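Local coordinates for DR2417 (Deinococcus radiodurans, PDB 4XWW), which binds RNA and, as an RNase J of the metallo-beta-lactamase superfamily, probably trims it from the 5' end and may also cut it internally, at residues D75-W80 against A98-V103; P104-P109 against D128-T133. All blocks are in the same frame, centred on the assembly; numbering follows the deposited sequence. Where two conformers were deposited one is given.

Contact 1 (D75-W80 against A98-V103)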
# COMPACT_ATOMS: atom_id res chain seq x y z
N ASP A 75 0.92 33.30 25.31
CA ASP A 75 1.71 34.14 26.21
C ASP A 75 2.54 33.34 27.20
O ASP A 75 3.46 33.88 27.82
CB ASP A 75 0.79 35.09 26.99
CG ASP A 75 0.26 36.21 26.12
OD1 ASP A 75 0.86 36.47 25.06
OD2 ASP A 75 -0.75 36.82 26.51
N LYS A 76 2.21 32.07 27.38
CA LYS A 76 2.91 31.24 28.36
C LYS A 76 4.11 30.52 27.75
O LYS A 76 4.96 30.00 28.47
CB LYS A 76 1.94 30.21 28.96
CG LYS A 76 0.79 30.82 29.76
CD LYS A 76 -0.10 29.72 30.33
CE LYS A 76 -1.31 30.33 31.03
NZ LYS A 76 -2.26 30.93 30.06
N ILE A 77 4.18 30.50 26.42
CA ILE A 77 5.22 29.75 25.72
C ILE A 77 6.59 30.40 25.94
O ILE A 77 6.82 31.55 25.56
CB ILE A 77 4.94 29.65 24.21
CG1 ILE A 77 3.62 28.92 23.94
CG2 ILE A 77 6.10 28.90 23.49
CD1 ILE A 77 3.11 29.11 22.54
N LYS A 78 7.49 29.66 26.58
CA LYS A 78 8.80 30.20 26.93
C LYS A 78 9.82 29.91 25.85
O LYS A 78 10.84 30.60 25.75
CB LYS A 78 9.27 29.64 28.27
CG LYS A 78 8.45 30.10 29.44
CD LYS A 78 8.46 31.62 29.53
CE LYS A 78 7.27 32.12 30.33
NZ LYS A 78 7.19 33.61 30.34
N GLY A 79 9.56 28.89 25.05
CA GLY A 79 10.50 28.53 24.01
C GLY A 79 10.30 27.16 23.41
O GLY A 79 9.37 26.43 23.76
N TRP A 80 11.21 26.81 22.50
CA TRP A 80 11.11 25.63 21.70
C TRP A 80 12.41 24.84 21.73
O TRP A 80 13.50 25.43 21.77
CB TRP A 80 10.78 26.01 20.25
CG TRP A 80 9.57 25.32 19.65
CD1 TRP A 80 9.50 24.03 19.17
CD2 TRP A 80 8.27 25.88 19.46
NE1 TRP A 80 8.24 23.77 18.69
CE2 TRP A 80 7.47 24.89 18.85
CE3 TRP A 80 7.70 27.13 19.74
CZ2 TRP A 80 6.12 25.10 18.53
CZ3 TRP A 80 6.36 27.34 19.41
CH2 TRP A 80 5.59 26.32 18.81
N ALA A 98 4.30 31.07 12.23
CA ALA A 98 3.63 32.25 11.66
C ALA A 98 2.46 32.72 12.51
O ALA A 98 2.07 33.89 12.46
CB ALA A 98 3.17 31.97 10.24
N ARG A 99 1.90 31.81 13.31
CA ARG A 99 0.70 32.13 14.08
C ARG A 99 0.98 32.40 15.57
O ARG A 99 0.05 32.68 16.33
CB ARG A 99 -0.31 30.99 13.94
CG ARG A 99 -0.69 30.69 12.49
CD ARG A 99 -2.01 29.93 12.42
NE ARG A 99 -3.09 30.70 13.04
CZ ARG A 99 -4.30 30.22 13.30
NH1 ARG A 99 -4.59 28.96 13.01
NH2 ARG A 99 -5.21 31.00 13.87
N LEU A 100 2.24 32.33 15.98
CA LEU A 100 2.61 32.49 17.39
C LEU A 100 3.66 33.58 17.64
O LEU A 100 4.35 34.01 16.72
CB LEU A 100 3.10 31.14 17.94
CG LEU A 100 2.04 30.03 18.05
CD1 LEU A 100 2.69 28.69 18.36
CD2 LEU A 100 0.98 30.36 19.10
N PRO A 101 3.79 34.04 18.90
CA PRO A 101 4.83 35.01 19.24
C PRO A 101 6.24 34.50 18.93
O PRO A 101 6.48 33.29 18.96
CB PRO A 101 4.67 35.17 20.76
CG PRO A 101 3.24 34.88 21.00
CD PRO A 101 2.91 33.77 20.05
N ARG A 102 7.16 35.41 18.63
CA ARG A 102 8.56 35.02 18.47
C ARG A 102 9.13 34.65 19.84
O ARG A 102 9.11 35.45 20.76
CB ARG A 102 9.37 36.14 17.83
CG ARG A 102 8.93 36.47 16.41
CD ARG A 102 8.90 35.23 15.53
NE ARG A 102 8.71 35.56 14.12
CZ ARG A 102 7.54 35.53 13.50
NH1 ARG A 102 6.44 35.18 14.15
NH2 ARG A 102 7.48 35.85 12.21
N VAL A 103 9.60 33.41 19.95
CA VAL A 103 10.16 32.88 21.19
C VAL A 103 11.49 32.21 20.87
O VAL A 103 11.77 31.89 19.71
CB VAL A 103 9.19 31.85 21.87
CG1 VAL A 103 7.85 32.50 22.20
CG2 VAL A 103 8.99 30.60 20.97

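Contact 2 (P104-P109 against D128-T133)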
# COMPACT_ATOMS: atom_id res chain seq x y z
N PRO A 104 12.34 31.99 21.89
CA PRO A 104 13.60 31.33 21.58
C PRO A 104 13.41 29.88 21.10
O PRO A 104 12.61 29.11 21.65
CB PRO A 104 14.37 31.39 22.92
CG PRO A 104 13.79 32.60 23.62
CD PRO A 104 12.32 32.54 23.27
N VAL A 105 14.14 29.54 20.03
CA VAL A 105 14.08 28.22 19.41
C VAL A 105 15.47 27.59 19.39
O VAL A 105 16.37 28.08 18.72
CB VAL A 105 13.53 28.32 17.97
CG1 VAL A 105 13.43 26.95 17.31
CG2 VAL A 105 12.18 29.04 17.96
N TYR A 106 15.63 26.50 20.14
CA TYR A 106 16.93 25.87 20.32
C TYR A 106 17.13 24.61 19.49
O TYR A 106 16.24 23.76 19.42
CB TYR A 106 17.14 25.51 21.79
CG TYR A 106 17.21 26.74 22.68
CD1 TYR A 106 18.42 27.38 22.92
CD2 TYR A 106 16.06 27.27 23.24
CE1 TYR A 106 18.48 28.52 23.72
CE2 TYR A 106 16.11 28.41 24.04
CZ TYR A 106 17.32 29.03 24.27
OH TYR A 106 17.37 30.16 25.07
N GLY A 107 18.30 24.48 18.87
CA GLY A 107 18.58 23.24 18.16
C GLY A 107 20.03 23.13 17.71
O GLY A 107 20.77 24.10 17.77
N LEU A 108 20.43 21.95 17.23
CA LEU A 108 21.81 21.77 16.77
C LEU A 108 22.01 22.33 15.35
O LEU A 108 21.04 22.64 14.67
CB LEU A 108 22.19 20.29 16.86
CG LEU A 108 22.60 19.95 18.30
CD1 LEU A 108 21.45 19.36 19.08
CD2 LEU A 108 23.83 19.04 18.34
N PRO A 109 23.27 22.52 14.91
CA PRO A 109 23.49 23.32 13.69
C PRO A 109 22.79 22.82 12.41
O PRO A 109 22.25 23.67 11.70
CB PRO A 109 25.01 23.26 13.51
CG PRO A 109 25.53 23.07 14.87
CD PRO A 109 24.55 22.17 15.56
N ASP A 128 13.74 33.52 16.26
CA ASP A 128 14.88 33.53 17.17
C ASP A 128 15.52 32.15 17.28
O ASP A 128 15.32 31.44 18.28
CB ASP A 128 14.39 34.03 18.53
CG ASP A 128 15.52 34.32 19.50
OD1 ASP A 128 16.70 34.18 19.14
OD2 ASP A 128 15.18 34.72 20.62
N LEU A 129 16.28 31.76 16.26
CA LEU A 129 17.01 30.49 16.29
C LEU A 129 18.31 30.60 17.10
O LEU A 129 19.13 31.49 16.87
CB LEU A 129 17.30 30.01 14.86
CG LEU A 129 16.09 29.83 13.93
CD1 LEU A 129 16.50 29.35 12.52
CD2 LEU A 129 15.15 28.81 14.52
N ARG A 130 18.47 29.68 18.05
CA ARG A 130 19.63 29.64 18.93
C ARG A 130 20.33 28.29 18.91
O ARG A 130 19.76 27.27 19.29
CB ARG A 130 19.21 29.98 20.36
CG ARG A 130 18.62 31.35 20.48
CD ARG A 130 18.13 31.60 21.89
NE ARG A 130 17.51 32.91 22.01
CZ ARG A 130 17.24 33.50 23.16
NH1 ARG A 130 17.54 32.90 24.31
NH2 ARG A 130 16.67 34.69 23.17
N GLU A 131 21.58 28.30 18.48
CA GLU A 131 22.35 27.08 18.34
C GLU A 131 22.79 26.50 19.69
O GLU A 131 23.27 27.23 20.57
CB GLU A 131 23.57 27.34 17.46
CG GLU A 131 24.37 26.10 17.15
CD GLU A 131 25.56 26.40 16.25
OE1 GLU A 131 25.34 26.91 15.13
OE2 GLU A 131 26.70 26.12 16.68
N VAL A 132 22.64 25.19 19.82
CA VAL A 132 23.22 24.47 20.95
C VAL A 132 24.13 23.36 20.44
O VAL A 132 24.20 23.09 19.25
CB VAL A 132 22.14 23.86 21.87
CG1 VAL A 132 21.33 24.95 22.56
CG2 VAL A 132 21.23 22.88 21.11
N THR A 133 24.82 22.71 21.36
CA THR A 133 25.47 21.46 21.01
C THR A 133 25.31 20.49 22.16
O THR A 133 24.76 20.85 23.19
CB THR A 133 26.95 21.65 20.67
OG1 THR A 133 27.46 20.44 20.10
CG2 THR A 133 27.73 22.01 21.92

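Contact 1 (D75-W80 against A98-V103)
V103 meets I77, G79 and W80 through the two branches of one small side chain. Its CG1 lies anti to the carbonyl carbon (chi1 -60°) and settles against the backbone, 3.6 Å from I77 O. CG2 is left in the crowded position between the backbone N and the carbonyl carbon, and there it does most of the apolar work: it sits 3.9 Å from W80 CE3, near the plane of the indole and at its edge, and 4.2 Å from I77 CG2, the isoleucine and valine crossing at about a right angle. The same methyl lies 4.0 Å from G79 CA. The backbone angles of G79 would by themselves press a CB against the carbonyl O of K78, so they call for glycine. These residues belong to a beta-alpha-beta crossover of the metallo-beta-lactamase fold, in which 98-103 is the loop returning from helix 93-97 to strand 104-107, beside strand 77-82. Farther back along that loop, L100 turns CD1 to the far end of the indole, 3.8 Å from W80 CH2 and again at the ring edge; I77 CD1 reaches the same methyl at 4.2 Å. W80 puts CG at an unstaggered chi1 of -127°, and chi2 of -78° then turns the indole so that its six-membered edge meets L100 and V103. A hydrogen bond from W80 NE1 to D47 O and an edge-to-face meeting with F97 help fix the indole, while L70 and L71 of helix 68-72 pack on L100.

Contact 2 (P104-P109 against D128-T133)
R130 and Y106 are joined at their polar ends by a hydrogen bond from R130 NH1 to Y106 OH, 2.8 Å long but bent to 132° at the hydrogen. They are neighbours in a parallel strand pair, the two strands of the beta-alpha-beta unit 104-107, 109-122, 128-131. The same guanidinium forms a salt bridge with D128, R130 NH2 lying 3.0 Å from D128 OD2 on the syn side of the carboxylate, and weak bonds from NE add to it. Tyrosine and aspartate thus both restrain the arginine head, which its chain, extended from CG to NE, carries past the tyrosine. Four backbone bonds hold the strands in register: V105 N to D128 O, R130 N to V105 O (2.7 Å), G107 N to R130 O, and V132 N to G107 O, where the donor stands 45° above the carbonyl plane.

Packing follows the polar frame. P104 CB lies over the centre of one guanidinium face, 3.6 Å from R130 CZ. The Y106 ring runs beside the aliphatic part of R130, its plane nearly perpendicular to the guanidinium, with Y106 CE1 3.6 Å from R130 CD; V132 CG1 approaches the ring obliquely, and F140 meets it from the neighbouring sheet. With V105 and L129 on the face turned to helix 109-122, V105 CG1 touches L129 CD2 at 3.8 Å. Beyond the strands L108 takes the N-cap position of that helix, and in its first turn P109 CG rests 3.6 Å from E131 CD.

In the fold
Contact 1 and contact 2 follow one another along the chain and share a sheet, strand 104-107 lying between strands 77-82 and 128-131. W80 joins them: its N and O probably bond to P104 O and Y106 N, 2.8 and 2.9 Å away, which ties the second contact to the strand of the first. The principle illustrated is that place sets chemistry. Contact 1 is buried, though both centres lie about equally far from the chain's centre; its side-chain contacts are apolar, with no hydrogen bond across. Contact 2 reaches the outermost strand of the sheet within this chain and is partly exposed; main-chain bonds hold it, and a charged and hydroxyl network lies on the face carrying Y106 and R130.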